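Local atomic coordinates of taurocyamine kinase (Schistosoma mansoni, PDB entry 4WOD), a protein that reversibly transfers a phosphate group between ATP and taurocyamine, yielding N-phosphotaurocyamine and ADP, as a duplicated member of the ATP:guanido phosphotransferase family. Residues K139-R142 with I143-E146; D188-V191 with L192-G196; H700-A703 with E704-K708. The protein carries 4 engineered substitutions. All coordinates share one frame; numbering follows the deposited sequence.

All three contacts are local, made between residues close in sequence, along a helix in interactions 1 and 3 and round a short capped helix in interaction 2. Interactions 1 and 2 lie in the first C-terminal phosphagen kinase region, their centres about 19 Å apart and their nearest atoms about 5 Å apart without touching. Interaction 2 is the closer to the bound arginine: the side chain of V191 is about 5 Å from it and about 7 Å from that of C268, the predicted active-site residue. Interaction 3 belongs to the second catalytic region, its centre about 66 Å from that of interaction 2, and the side chain of V706 is about 4 Å from that of V643, part of a predicted ATP site.

Interaction 1: K139-R142 with I143-E146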
loop_
_atom_site.group_PDB
_atom_site.type_symbol
_atom_site.label_atom_id
_atom_site.label_comp_id
_atom_site.label_asym_id
_atom_site.label_seq_id
_atom_site.Cartn_x
_atom_site.Cartn_y
_atom_site.Cartn_z
ATOM N N LYS A 139 27.970 -3.006 -34.425
ATOM C CA LYS A 139 29.130 -2.545 -33.667
ATOM C C LYS A 139 29.556 -1.180 -34.183
ATOM O O LYS A 139 29.858 -0.271 -33.395
ATOM C CB LYS A 139 30.289 -3.542 -33.746
ATOM C CG LYS A 139 31.529 -3.090 -32.997
ATOM C CD LYS A 139 32.441 -4.270 -32.688
ATOM C CE LYS A 139 33.813 -3.813 -32.249
ATOM N NZ LYS A 139 34.597 -4.979 -31.752
ATOM N N GLU A 140 29.531 -1.023 -35.507
ATOM C CA GLU A 140 29.918 0.240 -36.129
ATOM C C GLU A 140 28.935 1.381 -35.859
ATOM O O GLU A 140 29.349 2.501 -35.555
ATOM C CB GLU A 140 30.083 0.059 -37.642
ATOM C CG GLU A 140 31.263 -0.815 -38.039
ATOM C CD GLU A 140 31.403 -0.909 -39.546
ATOM O OE1 GLU A 140 31.583 0.159 -40.177
ATOM O OE2 GLU A 140 31.314 -2.030 -40.098
ATOM N N THR A 141 27.636 1.124 -35.947
ATOM C CA THR A 141 26.705 2.237 -35.750
ATOM C C THR A 141 26.680 2.713 -34.288
ATOM O O THR A 141 26.533 3.912 -34.026
ATOM C CB THR A 141 25.268 1.907 -36.222
ATOM O OG1 THR A 141 24.760 0.765 -35.523
ATOM C CG2 THR A 141 25.256 1.658 -37.723
ATOM N N ARG A 142 26.879 1.812 -33.336
ATOM C CA ARG A 142 26.935 2.261 -31.954
ATOM C C ARG A 142 28.127 3.207 -31.739
ATOM O O ARG A 142 28.007 4.217 -31.028
ATOM C CB ARG A 142 27.008 1.066 -31.001
ATOM C CG ARG A 142 26.928 1.439 -29.531
ATOM C CD ARG A 142 27.162 0.237 -28.632
ATOM N NE ARG A 142 26.084 -0.748 -28.683
ATOM C CZ ARG A 142 26.103 -1.867 -29.404
ATOM N NH1 ARG A 142 27.156 -2.161 -30.167
ATOM N NH2 ARG A 142 25.065 -2.705 -29.358
ATOM N N ILE A 143 29.262 2.897 -32.374
ATOM C CA ILE A 143 30.464 3.725 -32.247
ATOM C C ILE A 143 30.255 5.047 -32.996
ATOM O O ILE A 143 30.615 6.120 -32.490
ATOM C CB ILE A 143 31.734 2.974 -32.767
ATOM C CG1 ILE A 143 32.057 1.795 -31.837
ATOM C CG2 ILE A 143 32.942 3.912 -32.882
ATOM C CD1 ILE A 143 32.925 0.738 -32.464
ATOM N N GLU A 144 29.660 4.982 -34.187
ATOM C CA GLU A 144 29.315 6.236 -34.889
ATOM C C GLU A 144 28.420 7.158 -34.027
ATOM O O GLU A 144 28.618 8.386 -33.990
ATOM C CB GLU A 144 28.636 5.942 -36.229
ATOM C CG GLU A 144 29.592 5.423 -37.272
ATOM C CD GLU A 144 28.919 5.169 -38.598
ATOM O OE1 GLU A 144 29.174 5.937 -39.549
ATOM O OE2 GLU A 144 28.115 4.214 -38.685
ATOM N N LEU A 145 27.457 6.558 -33.321
ATOM C CA LEU A 145 26.565 7.287 -32.422
ATOM C C LEU A 145 27.355 7.890 -31.258
ATOM O O LEU A 145 27.180 9.072 -30.911
ATOM C CB LEU A 145 25.447 6.356 -31.913
ATOM C CG LEU A 145 24.430 6.912 -30.916
ATOM C CD1 LEU A 145 23.746 8.169 -31.478
ATOM C CD2 LEU A 145 23.408 5.827 -30.543
ATOM N N GLU A 146 28.243 7.090 -30.676
ATOM C CA GLU A 146 29.117 7.569 -29.605
ATOM C C GLU A 146 29.939 8.776 -30.067
ATOM O O GLU A 146 30.003 9.787 -29.362
ATOM C CB GLU A 146 30.046 6.457 -29.106
ATOM C CG GLU A 146 30.957 6.896 -27.964
ATOM C CD GLU A 146 32.184 6.005 -27.788
ATOM O OE1 GLU A 146 32.423 5.122 -28.642
ATOM O OE2 GLU A 146 32.896 6.169 -26.770
#
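The first turns of helix 139-154 bring K139 against I143 and T141 against E144, with four i to i+4 backbone bonds running between K139-R142 and I143-E146. The opening bond is weak: I143 N lies 3.4 Å from K139 O. The next is firm and straight, E144 N donating to E140 O at 2.9 Å and 169°, and L145 N and E146 N donate to T141 O and R142 O at the same length, less straight. K139 and I143 lie side by side and point the same way. With K139 CG beside the carbonyl carbon (chi1 179°), only the base of the lysine chain meets the isoleucine, CG to I143 CD1 at 4.1 Å, and the rest runs on beyond it. The same methyl sits 3.4 Å from K139 O, so the delta branch of I143 lines the carbonyl as well as the lysine. T141 CG2 meets E144 OE2 at 4.0 Å, the two side chains running obliquely. T141 OG1 turns back to the backbone N of T138, just ahead of the helix. The carboxylates of E140 and E144 stay apart, E140 OE1 lying 5.5 Å from E144 OE2; their like charges would probably disfavour a closer approach. R142 and E146, both buried, find polar partners beyond this turn: R142 NH1 forms a salt bridge with D200 and E146 OE2 a hydrogen bond with the hydroxyl of Y164. These are the N-terminal turns of an alpha-helix with one buried side, set against the loops beside the antiparallel sheet of the catalytic domain and tied to its edge strand 162-166 through Y164.

Interaction 2: D188-V191 with L192-G196; sequences DDNV and LRDAG
D189 caps the short helix 190-194 by reaching to the backbone of L192, and this N-terminal corner is the compact part of the contact. Its CG lies opposite the backbone N and next to the carbonyl carbon (chi1 -177°), which swings OD1 over the first turn. L192 N donates to D189 OD1 at 3.1 Å, nearly straight at 165° but approaching from above the carboxylate plane; V191 N adds a weak bond to the same oxygen. D189 and L192 meet at about a right angle, CB to CB at 3.9 Å, while R193 N bonds to D189 O at 2.8 Å. L192 itself is buried and also packs on Y198 and E221. The looser flank carries N190, R193 and D194. Here N190 OD1 faces the edge of the R193 guanidinium, in its plane, but the bond from R193 NH2 is weak at 3.4 Å, and the amide and guanidinium planes are 50° apart. The stronger partner of that guanidinium is N187, NH1 donating to its backbone O. D194 N donates to N190 O at 3.0 Å, and a water links the two side chains as well: it donates to D194 OD2 at 2.7 Å and accepts a weak bond from N190 ND2. D194 also packs on T52 and Y55 of helix 46-55. The far end closes with G196 N bonding to R193 O at 3.1 Å. G196, at positive phi, is the C-prime residue, completed by G197 N to L192 O. An Asp N-cap at one end and a Schellman motif at the other thus delimit a short helix beside the arginine pocket.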
loop_
_atom_site.group_PDB
_atom_site.type_symbol
_atom_site.label_atom_id
_atom_site.label_comp_id
_atom_site.label_asym_id
_atom_site.label_seq_id
_atom_site.Cartn_x
_atom_site.Cartn_y
_atom_site.Cartn_z
ATOM N N ASP A 188 25.821 -4.993 -15.191
ATOM C CA ASP A 188 25.380 -5.865 -14.105
ATOM C C ASP A 188 23.855 -6.007 -13.954
ATOM O O ASP A 188 23.384 -6.542 -12.957
ATOM C CB ASP A 188 25.987 -5.373 -12.782
ATOM C CG ASP A 188 25.490 -3.991 -12.376
ATOM O OD1 ASP A 188 24.854 -3.291 -13.203
ATOM O OD2 ASP A 188 25.753 -3.593 -11.217
ATOM N N ASP A 189 23.095 -5.550 -14.947
ATOM C CA ASP A 189 21.627 -5.615 -14.911
ATOM C C ASP A 189 21.143 -6.671 -15.901
ATOM O O ASP A 189 21.262 -6.492 -17.108
ATOM C CB ASP A 189 21.034 -4.236 -15.236
ATOM C CG ASP A 189 19.492 -4.188 -15.159
ATOM O OD1 ASP A 189 18.795 -5.204 -15.373
ATOM O OD2 ASP A 189 18.965 -3.085 -14.907
ATOM N N ASN A 190 20.601 -7.773 -15.403
ATOM C CA ASN A 190 20.233 -8.866 -16.292
ATOM C C ASN A 190 19.016 -8.538 -17.167
ATOM O O ASN A 190 18.833 -9.137 -18.234
ATOM C CB ASN A 190 19.964 -10.145 -15.494
ATOM C CG ASN A 190 20.345 -11.411 -16.267
ATOM O OD1 ASN A 190 21.070 -11.354 -17.258
ATOM N ND2 ASN A 190 19.852 -12.557 -15.810
ATOM N N VAL A 191 18.175 -7.609 -16.720
ATOM C CA VAL A 191 17.038 -7.206 -17.537
ATOM C C VAL A 191 17.602 -6.478 -18.750
ATOM O O VAL A 191 17.263 -6.780 -19.896
ATOM C CB VAL A 191 16.038 -6.297 -16.763
ATOM C CG1 VAL A 191 15.004 -5.696 -17.708
ATOM C CG2 VAL A 191 15.354 -7.075 -15.642
ATOM N N LEU A 192 18.507 -5.546 -18.486
ATOM C CA LEU A 192 19.182 -4.821 -19.560
ATOM C C LEU A 192 19.951 -5.780 -20.463
ATOM O O LEU A 192 19.909 -5.654 -21.679
ATOM C CB LEU A 192 20.127 -3.768 -18.991
ATOM C CG LEU A 192 20.772 -2.809 -20.004
ATOM C CD1 LEU A 192 19.743 -2.308 -21.015
ATOM C CD2 LEU A 192 21.445 -1.637 -19.263
ATOM N N ARG A 193 20.647 -6.741 -19.865
ATOM C CA ARG A 193 21.371 -7.743 -20.637
ATOM C C ARG A 193 20.464 -8.478 -21.627
ATOM O O ARG A 193 20.794 -8.593 -22.814
ATOM C CB ARG A 193 22.050 -8.761 -19.714
ATOM C CG ARG A 193 22.691 -9.923 -20.478
ATOM C CD ARG A 193 23.589 -10.758 -19.582
ATOM N NE ARG A 193 24.762 -9.993 -19.187
ATOM C CZ ARG A 193 24.934 -9.433 -17.996
ATOM N NH1 ARG A 193 26.039 -8.740 -17.759
ATOM N NH2 ARG A 193 24.012 -9.568 -17.046
ATOM N N ASP A 194 19.317 -8.961 -21.153
ATOM C CA ASP A 194 18.461 -9.796 -22.003
ATOM C C ASP A 194 17.603 -9.004 -22.990
ATOM O O ASP A 194 16.932 -9.578 -23.862
ATOM C CB ASP A 194 17.587 -10.676 -21.131
ATOM C CG ASP A 194 18.386 -11.755 -20.422
ATOM O OD1 ASP A 194 19.466 -12.114 -20.931
ATOM O OD2 ASP A 194 17.949 -12.245 -19.360
ATOM N N ALA A 195 17.625 -7.685 -22.836
ATOM C CA ALA A 195 17.044 -6.775 -23.808
ATOM C C ALA A 195 18.065 -6.276 -24.840
ATOM O O ALA A 195 17.761 -5.375 -25.631
ATOM C CB ALA A 195 16.404 -5.585 -23.082
ATOM N N GLY A 196 19.268 -6.850 -24.828
ATOM C CA GLY A 196 20.318 -6.493 -25.777
ATOM C C GLY A 196 21.192 -5.307 -25.396
ATOM O O GLY A 196 21.876 -4.730 -26.243
HETATM O O HOH W 1 19.242 -14.213 -17.979
#

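Interaction 3: H700-A703 with E704-K708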
loop_
_atom_site.group_PDB
_atom_site.type_symbol
_atom_site.label_atom_id
_atom_site.label_comp_id
_atom_site.label_asym_id
_atom_site.label_seq_id
_atom_site.Cartn_x
_atom_site.Cartn_y
_atom_site.Cartn_z
ATOM N N HIS A 700 -30.866 -13.485 21.807
ATOM C CA HIS A 700 -32.308 -13.712 21.703
ATOM C C HIS A 700 -32.950 -12.769 20.687
ATOM O O HIS A 700 -33.864 -13.169 19.966
ATOM C CB HIS A 700 -32.990 -13.554 23.055
ATOM C CG HIS A 700 -34.397 -14.064 23.078
ATOM N ND1 HIS A 700 -35.410 -13.430 23.765
ATOM C CD2 HIS A 700 -34.961 -15.147 22.494
ATOM C CE1 HIS A 700 -36.533 -14.110 23.616
ATOM N NE2 HIS A 700 -36.287 -15.154 22.844
ATOM N N GLU A 701 -32.464 -11.529 20.623
ATOM C CA GLU A 701 -32.949 -10.590 19.626
ATOM C C GLU A 701 -32.723 -11.149 18.224
ATOM O O GLU A 701 -33.639 -11.118 17.394
ATOM C CB GLU A 701 -32.289 -9.214 19.774
ATOM C CG GLU A 701 -32.888 -8.404 20.910
ATOM C CD GLU A 701 -32.509 -6.939 20.873
ATOM O OE1 GLU A 701 -32.080 -6.444 19.805
ATOM O OE2 GLU A 701 -32.651 -6.279 21.923
ATOM N N MET A 702 -31.526 -11.677 17.960
ATOM C CA MET A 702 -31.257 -12.256 16.648
ATOM C C MET A 702 -32.238 -13.389 16.384
ATOM O O MET A 702 -32.907 -13.399 15.354
ATOM C CB MET A 702 -29.814 -12.753 16.525
ATOM C CG MET A 702 -29.471 -13.251 15.128
ATOM S SD MET A 702 -29.858 -15.011 14.916
ATOM C CE MET A 702 -28.428 -15.790 15.646
ATOM N N ALA A 703 -32.334 -14.325 17.326
ATOM C CA ALA A 703 -33.227 -15.475 17.193
ATOM C C ALA A 703 -34.690 -15.061 16.927
ATOM O O ALA A 703 -35.314 -15.541 15.981
ATOM C CB ALA A 703 -33.142 -16.352 18.438
ATOM N N GLU A 704 -35.223 -14.164 17.752
ATOM C CA GLU A 704 -36.589 -13.683 17.570
ATOM C C GLU A 704 -36.766 -13.033 16.199
ATOM O O GLU A 704 -37.776 -13.256 15.530
ATOM C CB GLU A 704 -36.970 -12.691 18.671
ATOM C CG GLU A 704 -37.258 -13.333 20.008
ATOM C CD GLU A 704 -37.842 -12.357 21.004
ATOM O OE1 GLU A 704 -37.107 -11.924 21.916
ATOM O OE2 GLU A 704 -39.039 -12.018 20.873
ATOM N N GLY A 705 -35.781 -12.241 15.785
ATOM C CA GLY A 705 -35.809 -11.597 14.485
ATOM C C GLY A 705 -35.742 -12.576 13.324
ATOM O O GLY A 705 -36.394 -12.382 12.297
ATOM N N VAL A 706 -34.946 -13.628 13.481
ATOM C CA VAL A 706 -34.771 -14.611 12.424
ATOM C C VAL A 706 -35.993 -15.520 12.371
ATOM O O VAL A 706 -36.444 -15.897 11.290
ATOM C CB VAL A 706 -33.470 -15.431 12.625
ATOM C CG1 VAL A 706 -33.438 -16.666 11.722
ATOM C CG2 VAL A 706 -32.244 -14.542 12.383
ATOM N N ALA A 707 -36.541 -15.847 13.539
ATOM C CA ALA A 707 -37.767 -16.648 13.623
ATOM C C ALA A 707 -38.937 -15.949 12.939
ATOM O O ALA A 707 -39.757 -16.584 12.275
ATOM C CB ALA A 707 -38.109 -16.946 15.071
ATOM N N LYS A 708 -39.009 -14.633 13.115
ATOM C CA LYS A 708 -39.987 -13.823 12.407
ATOM C C LYS A 708 -39.806 -13.911 10.907
ATOM O O LYS A 708 -40.752 -14.200 10.185
ATOM C CB LYS A 708 -39.906 -12.362 12.844
ATOM C CG LYS A 708 -41.186 -11.892 13.517
ATOM C CD LYS A 708 -42.133 -11.240 12.506
ATOM C CE LYS A 708 -43.461 -12.008 12.444
ATOM N NZ LYS A 708 -44.081 -12.083 13.805
#
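H700 and E704 face each other one turn apart on helix 695-715, the glutamate side chain laid obliquely over one face of the imidazole. E704 CG makes the CH-pi contact, 3.8 Å from the centroid of the H700 ring and offset toward its rim. Beyond CG the chain is extended; the placement of E704 OE1 over the same face is doubtful, since it comes too close to the ring in the model. With H700 CG next to its own carbonyl carbon (chi1 -167°), the ring is carried along the helix toward E704. Beneath them, E704 N donates to H700 O at 2.8 Å, almost straight at 174°. A second pair, M702 and V706, lies side by side and points the same way. In M702 the bend at chi2 (-88°) turns SD back to 3.5 Å from V706 CG2. Both side chains pack on V643 of strand 639-646, and M702 also touches L599 of helix 599-614. E701, in turn, forms a salt bridge with R689. The chemistry therefore divides by face: sulfur and methyl groups make an apolar contact against the sheet, whereas the glutamate meets the imidazole through a CH-pi contact of its aliphatic CG over the ring.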